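Local atomic coordinates of transcriptional regulator of the TetR/AcrR family (Thermobifida fusca YX, PDB entry 3DCF), a protein that probably binds regulatory DNA through a helix-turn-helix motif and controls transcription, most likely as a dimeric repressor of the TetR family. Residues Glu114-Ile119 and Glu201-Ile206; Glu153-Leu158 and Val175-Leu180. One frame throughout, in Å; residues are numbered along the deposited sequence.

In the fold
Both contacts join pairs of helices in the all-helical C-terminal domain of the TetR fold, and both are largely buried. Contact 1 pairs helix 104-121 with helix 199-212; contact 2 pairs helix 138-164 with helix 173-185, and so closes a shorter excursion of the chain lying between the two halves of contact 1. Their centres are about 17 Å apart and they share no helix. Each depends on a threonine methyl, facing valine and isoleucine branches in contact 1 and a selenomethionine chain in contact 2. Contact 1 runs out to an exposed arginine at its border, whereas contact 2 ends at a partly exposed glutamine. Residues of both also meet the second subunit.

Contact 1. Residues Glu114-Ile119 and Glu201-Ile206; sequences EHTRTI and EVVEQI
The C-terminal domain of the TetR fold is an all-helical bundle, and here Thr-116 and Arg-117 on helix 104-121 meet Val-203 and Ile-206 on helix 199-212. The two short segments run roughly antiparallel, their directions 148° apart and their axes 9.6 Å from each other at closest approach. Thr-116 and Val-203 face each other and their side chains slip past in opposite directions, methyl against methyl, with CG2 of Thr-116 4.0 Å from CG2 of Val-203. The threonine carries this methyl anti to its own backbone nitrogen (the torsion to OG1 is -44°). Its hydroxyl is meanwhile hydrogen-bonded to the carbonyl of Leu-112, one turn back in the same helix, so the polar half of the residue is satisfied locally and the apolar half is presented to the partner. Thr-116 CG2 also meets CD1 of Ile-206, more loosely, at 4.3 Å.

No hydrogen bond links the segments; the contact is apolar. Around it, Thr-116 also touches Ala-184 of helix 173-185, while Ile-206 packs on Thr-179 of the second subunit, placing helix 199-212 between its own bundle and the dimer partner.

At the exposed border Arg-117 continues the apolar surface with its aliphatic stem, while its guanidinium turns back to Glu-114, where NH2 of Arg-117 lies 2.9 Å from OE1 of Glu-114 in a salt bridge. That oxygen sits well out of the guanidinium plane, so the attraction is one of charge, without an N-H aimed at it. Glu-114 has a second cationic partner in Arg-93. Across the helices, Arg-117 CG rests 4.1 Å from CG2 of Val-203.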
loop_
_atom_site.group_PDB
_atom_site.type_symbol
_atom_site.label_atom_id
_atom_site.label_comp_id
_atom_site.label_asym_id
_atom_site.label_seq_id
_atom_site.Cartn_x
_atom_site.Cartn_y
_atom_site.Cartn_z
ATOM N N GLU A 114 2.141 -6.699 -16.597
ATOM C CA GLU A 114 3.493 -6.126 -16.683
ATOM C C GLU A 114 3.902 -5.420 -15.384
ATOM O O GLU A 114 5.006 -5.633 -14.905
ATOM C CB GLU A 114 3.572 -5.138 -17.871
ATOM C CG GLU A 114 4.882 -4.349 -18.026
ATOM C CD GLU A 114 6.118 -5.233 -17.987
ATOM O OE1 GLU A 114 6.179 -6.239 -18.718
ATOM O OE2 GLU A 114 7.028 -4.924 -17.206
ATOM N N HIS A 115 3.002 -4.591 -14.848
ATOM C CA HIS A 115 3.248 -3.820 -13.617
ATOM C C HIS A 115 3.492 -4.720 -12.399
ATOM O O HIS A 115 4.465 -4.515 -11.670
ATOM C CB HIS A 115 2.107 -2.821 -13.357
ATOM C CG HIS A 115 2.355 -1.904 -12.200
ATOM N ND1 HIS A 115 3.309 -0.906 -12.230
ATOM C CD2 HIS A 115 1.762 -1.819 -10.987
ATOM C CE1 HIS A 115 3.304 -0.259 -11.079
ATOM N NE2 HIS A 115 2.375 -0.793 -10.306
ATOM N N THR A 116 2.641 -5.731 -12.232
ATOM C CA THR A 116 2.756 -6.707 -11.132
ATOM C C THR A 116 4.021 -7.560 -11.253
ATOM O O THR A 116 4.689 -7.796 -10.245
ATOM C CB THR A 116 1.520 -7.621 -11.055
ATOM O OG1 THR A 116 0.335 -6.831 -11.202
ATOM C CG2 THR A 116 1.476 -8.360 -9.715
ATOM N N ARG A 117 4.331 -8.026 -12.475
ATOM C CA ARG A 117 5.593 -8.756 -12.771
ATOM C C ARG A 117 6.804 -7.924 -12.346
ATOM O O ARG A 117 7.722 -8.449 -11.719
ATOM C CB ARG A 117 5.752 -9.109 -14.271
ATOM C CG ARG A 117 5.090 -10.404 -14.756
ATOM C CD ARG A 117 5.570 -10.775 -16.192
ATOM N NE ARG A 117 5.117 -9.828 -17.230
ATOM C CZ ARG A 117 5.547 -9.766 -18.508
ATOM N NH1 ARG A 117 6.505 -10.580 -18.980
ATOM N NH2 ARG A 117 5.025 -8.849 -19.330
ATOM N N THR A 118 6.790 -6.637 -12.699
ATOM C CA THR A 118 7.870 -5.712 -12.343
ATOM C C THR A 118 7.980 -5.525 -10.830
ATOM O O THR A 118 9.103 -5.410 -10.328
ATOM C CB THR A 118 7.710 -4.336 -13.032
ATOM O OG1 THR A 118 7.505 -4.541 -14.432
ATOM C CG2 THR A 118 8.944 -3.439 -12.817
ATOM N N ILE A 119 6.837 -5.493 -10.119
ATOM C CA ILE A 119 6.829 -5.363 -8.641
ATOM C C ILE A 119 7.505 -6.584 -7.976
ATOM O O ILE A 119 8.445 -6.414 -7.179
ATOM C CB ILE A 119 5.391 -5.172 -8.017
ATOM C CG1 ILE A 119 4.677 -3.898 -8.507
ATOM C CG2 ILE A 119 5.457 -5.116 -6.495
ATOM C CD1 ILE A 119 5.402 -2.606 -8.270
ATOM N N GLU A 201 2.045 -17.457 -10.724
ATOM C CA GLU A 201 0.707 -17.800 -10.197
ATOM C C GLU A 201 0.035 -16.592 -9.532
ATOM O O GLU A 201 -1.172 -16.376 -9.706
ATOM C CB GLU A 201 0.787 -18.942 -9.167
ATOM C CG GLU A 201 1.337 -20.262 -9.701
ATOM C CD GLU A 201 1.650 -21.236 -8.584
ATOM O OE1 GLU A 201 0.705 -21.843 -8.029
ATOM O OE2 GLU A 201 2.853 -21.392 -8.269
ATOM N N VAL A 202 0.826 -15.822 -8.771
ATOM C CA VAL A 202 0.337 -14.619 -8.080
ATOM C C VAL A 202 -0.066 -13.520 -9.091
ATOM O O VAL A 202 -1.088 -12.867 -8.891
ATOM C CB VAL A 202 1.364 -14.077 -7.045
ATOM C CG1 VAL A 202 0.861 -12.777 -6.392
ATOM C CG2 VAL A 202 1.662 -15.133 -5.977
ATOM N N VAL A 203 0.721 -13.330 -10.157
ATOM C CA VAL A 203 0.399 -12.351 -11.213
ATOM C C VAL A 203 -0.894 -12.730 -11.963
ATOM O O VAL A 203 -1.768 -11.879 -12.180
ATOM C CB VAL A 203 1.570 -12.183 -12.228
ATOM C CG1 VAL A 203 1.152 -11.295 -13.427
ATOM C CG2 VAL A 203 2.828 -11.616 -11.516
ATOM N N GLU A 204 -1.010 -14.008 -12.326
ATOM C CA GLU A 204 -2.174 -14.538 -13.056
ATOM C C GLU A 204 -3.470 -14.393 -12.247
ATOM O O GLU A 204 -4.478 -13.927 -12.787
ATOM C CB GLU A 204 -1.940 -16.017 -13.426
ATOM C CG GLU A 204 -2.887 -16.613 -14.476
ATOM C CD GLU A 204 -4.289 -16.930 -13.978
ATOM O OE1 GLU A 204 -4.420 -17.495 -12.863
ATOM O OE2 GLU A 204 -5.257 -16.625 -14.721
ATOM N N GLN A 205 -3.432 -14.808 -10.976
ATOM C CA GLN A 205 -4.608 -14.752 -10.084
ATOM C C GLN A 205 -5.062 -13.317 -9.734
ATOM O O GLN A 205 -6.266 -13.026 -9.769
ATOM C CB GLN A 205 -4.378 -15.587 -8.819
ATOM C CG GLN A 205 -4.349 -17.083 -9.093
ATOM C CD GLN A 205 -4.154 -17.949 -7.848
ATOM O OE1 GLN A 205 -4.385 -17.528 -6.711
ATOM N NE2 GLN A 205 -3.741 -19.187 -8.072
ATOM N N ILE A 206 -4.097 -12.436 -9.424
ATOM C CA ILE A 206 -4.365 -11.010 -9.150
ATOM C C ILE A 206 -5.029 -10.355 -10.370
ATOM O O ILE A 206 -6.067 -9.720 -10.225
ATOM C CB ILE A 206 -3.083 -10.221 -8.746
ATOM C CG1 ILE A 206 -2.655 -10.595 -7.326
ATOM C CG2 ILE A 206 -3.310 -8.695 -8.800
ATOM C CD1 ILE A 206 -1.298 -10.019 -6.911
#

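Contact 2. Residues Glu153-Leu158 and Val175-Leu180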
loop_
_atom_site.group_PDB
_atom_site.type_symbol
_atom_site.label_atom_id
_atom_site.label_comp_id
_atom_site.label_asym_id
_atom_site.label_seq_id
_atom_site.Cartn_x
_atom_site.Cartn_y
_atom_site.Cartn_z
ATOM N N GLU A 153 -1.363 8.758 -15.307
ATOM C CA GLU A 153 -1.972 9.480 -16.436
ATOM C C GLU A 153 -2.154 8.640 -17.706
ATOM O O GLU A 153 -3.183 8.785 -18.371
ATOM C CB GLU A 153 -1.253 10.819 -16.689
ATOM C CG GLU A 153 -1.558 11.836 -15.552
ATOM C CD GLU A 153 -0.624 13.052 -15.491
ATOM O OE1 GLU A 153 0.132 13.308 -16.456
ATOM O OE2 GLU A 153 -0.639 13.757 -14.452
ATOM N N ILE A 154 -1.186 7.755 -18.006
ATOM C CA ILE A 154 -1.276 6.808 -19.145
ATOM C C ILE A 154 -2.496 5.891 -18.966
ATOM O O ILE A 154 -3.288 5.713 -19.894
ATOM C CB ILE A 154 0.006 5.916 -19.310
ATOM C CG1 ILE A 154 1.232 6.743 -19.722
ATOM C CG2 ILE A 154 -0.203 4.856 -20.383
ATOM C CD1 ILE A 154 2.550 6.007 -19.544
HETATM N N MSE A 155 -2.636 5.332 -17.764
HETATM C CA MSE A 155 -3.765 4.474 -17.446
HETATM C C MSE A 155 -5.095 5.237 -17.288
HETATM O O MSE A 155 -6.141 4.682 -17.631
HETATM C CB MSE A 155 -3.456 3.613 -16.226
HETATM C CG MSE A 155 -4.587 2.684 -15.859
HETATM SE SE MSE A 155 -4.032 1.106 -14.927
HETATM C CE MSE A 155 -2.936 0.286 -16.357
ATOM N N GLN A 156 -5.060 6.473 -16.765
ATOM C CA GLN A 156 -6.285 7.305 -16.611
ATOM C C GLN A 156 -6.983 7.537 -17.943
ATOM O O GLN A 156 -8.193 7.287 -18.054
ATOM C CB GLN A 156 -6.016 8.677 -15.970
ATOM C CG GLN A 156 -6.023 8.678 -14.457
ATOM C CD GLN A 156 -5.765 10.061 -13.855
ATOM O OE1 GLN A 156 -5.628 11.066 -14.569
ATOM N NE2 GLN A 156 -5.696 10.114 -12.530
ATOM N N ARG A 157 -6.218 8.025 -18.925
ATOM C CA ARG A 157 -6.736 8.288 -20.285
ATOM C C ARG A 157 -7.284 7.015 -20.941
ATOM O O ARG A 157 -8.350 7.043 -21.565
ATOM C CB ARG A 157 -5.656 8.907 -21.184
ATOM C CG ARG A 157 -5.199 10.302 -20.741
ATOM C CD ARG A 157 -4.248 10.955 -21.765
ATOM N NE ARG A 157 -2.966 10.246 -21.911
ATOM C CZ ARG A 157 -1.848 10.468 -21.204
ATOM N NH1 ARG A 157 -1.779 11.401 -20.243
ATOM N NH2 ARG A 157 -0.764 9.730 -21.463
ATOM N N LEU A 158 -6.570 5.909 -20.726
ATOM C CA LEU A 158 -6.906 4.591 -21.279
ATOM C C LEU A 158 -8.193 4.004 -20.640
ATOM O O LEU A 158 -8.955 3.308 -21.327
ATOM C CB LEU A 158 -5.698 3.634 -21.123
ATOM C CG LEU A 158 -5.365 2.644 -22.217
ATOM C CD1 LEU A 158 -5.051 3.411 -23.506
ATOM C CD2 LEU A 158 -4.154 1.792 -21.797
ATOM N N VAL A 175 -10.156 6.832 -9.698
ATOM C CA VAL A 175 -10.433 5.816 -8.654
ATOM C C VAL A 175 -10.084 4.395 -9.114
ATOM O O VAL A 175 -9.508 3.627 -8.339
ATOM C CB VAL A 175 -11.918 5.837 -8.183
ATOM C CG1 VAL A 175 -12.203 4.703 -7.143
ATOM C CG2 VAL A 175 -12.272 7.204 -7.612
ATOM N N ALA A 176 -10.449 4.053 -10.356
ATOM C CA ALA A 176 -10.133 2.741 -10.926
ATOM C C ALA A 176 -8.626 2.553 -11.014
ATOM O O ALA A 176 -8.114 1.578 -10.492
ATOM C CB ALA A 176 -10.779 2.553 -12.314
ATOM N N THR A 177 -7.943 3.523 -11.624
ATOM C CA THR A 177 -6.475 3.506 -11.833
ATOM C C THR A 177 -5.658 3.340 -10.527
ATOM O O THR A 177 -4.775 2.472 -10.467
ATOM C CB THR A 177 -6.024 4.774 -12.629
ATOM O OG1 THR A 177 -6.772 4.835 -13.847
ATOM C CG2 THR A 177 -4.506 4.784 -12.938
ATOM N N ALA A 178 -5.967 4.136 -9.500
ATOM C CA ALA A 178 -5.298 4.042 -8.179
ATOM C C ALA A 178 -5.616 2.733 -7.440
ATOM O O ALA A 178 -4.754 2.200 -6.726
ATOM C CB ALA A 178 -5.654 5.255 -7.280
ATOM N N THR A 179 -6.842 2.231 -7.615
ATOM C CA THR A 179 -7.279 0.973 -6.991
ATOM C C THR A 179 -6.637 -0.256 -7.649
ATOM O O THR A 179 -6.179 -1.170 -6.941
ATOM C CB THR A 179 -8.833 0.840 -7.004
ATOM O OG1 THR A 179 -9.419 1.921 -6.256
ATOM C CG2 THR A 179 -9.291 -0.515 -6.411
ATOM N N LEU A 180 -6.615 -0.276 -8.984
ATOM C CA LEU A 180 -6.045 -1.406 -9.746
ATOM C C LEU A 180 -4.526 -1.474 -9.569
ATOM O O LEU A 180 -3.982 -2.551 -9.306
ATOM C CB LEU A 180 -6.409 -1.327 -11.241
ATOM C CG LEU A 180 -7.880 -1.418 -11.710
ATOM C CD1 LEU A 180 -7.953 -1.093 -13.240
ATOM C CD2 LEU A 180 -8.530 -2.770 -11.371
#
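Van der Waals contact between Met-155, a selenomethionine, and Thr-177 dominates this meeting of helices 138-164 and 173-185. Thr-177 sends its methyl onto the near part of the longer side chain, CG2 standing 3.6 Å from both CB and CG of Met-155. The chains of Met-155 and Thr-177 overlap flank to flank, pointing opposite ways. With CG anti to the backbone nitrogen (chi1 -179°), the selenomethionine lays its first methylenes along the threonine, and the bend at its third torsion then carries the end away from Thr-177. Met-155 also packs against Phe-94 of helix 75-98 and against Ile-108 and Leu-111 of helix 104-121. Projecting from helix 138-164, it thus ties four helices of the C-terminal domain of the TetR fold together.

Gln-156 adds a second, lighter van der Waals contact on the less buried flank, made with the Thr-177 hydroxyl oxygen. Its side chain lies roughly perpendicular to that of Thr-177, and the threonine OG1 lies 3.7 Å from CA and 4.0 Å from CG of the glutamine.

No hydrogen bond crosses between the two segments. The Thr-177 hydroxyl, although it faces carbon atoms of Met-155 and Gln-156, is hydrogen-bonded to the carbonyl of Pro-173. Replacing Thr-177 by an alanine removes both branches, which would probably leave a gap beside CB and CG of Met-155 and the Pro-173 carbonyl without its hydroxyl partner. Thr-179 makes a similar bond on its own helix, from OG1 to the carbonyl oxygen of Val-175 at 2.7 Å. That oxygen also accepts from Thr-179 N, and the two donors arrive from opposite faces of the carbonyl plane, the hydroxyl tilted 26° from it. Further along the helix, Leu-180 packs on Tyr-214 of the second subunit.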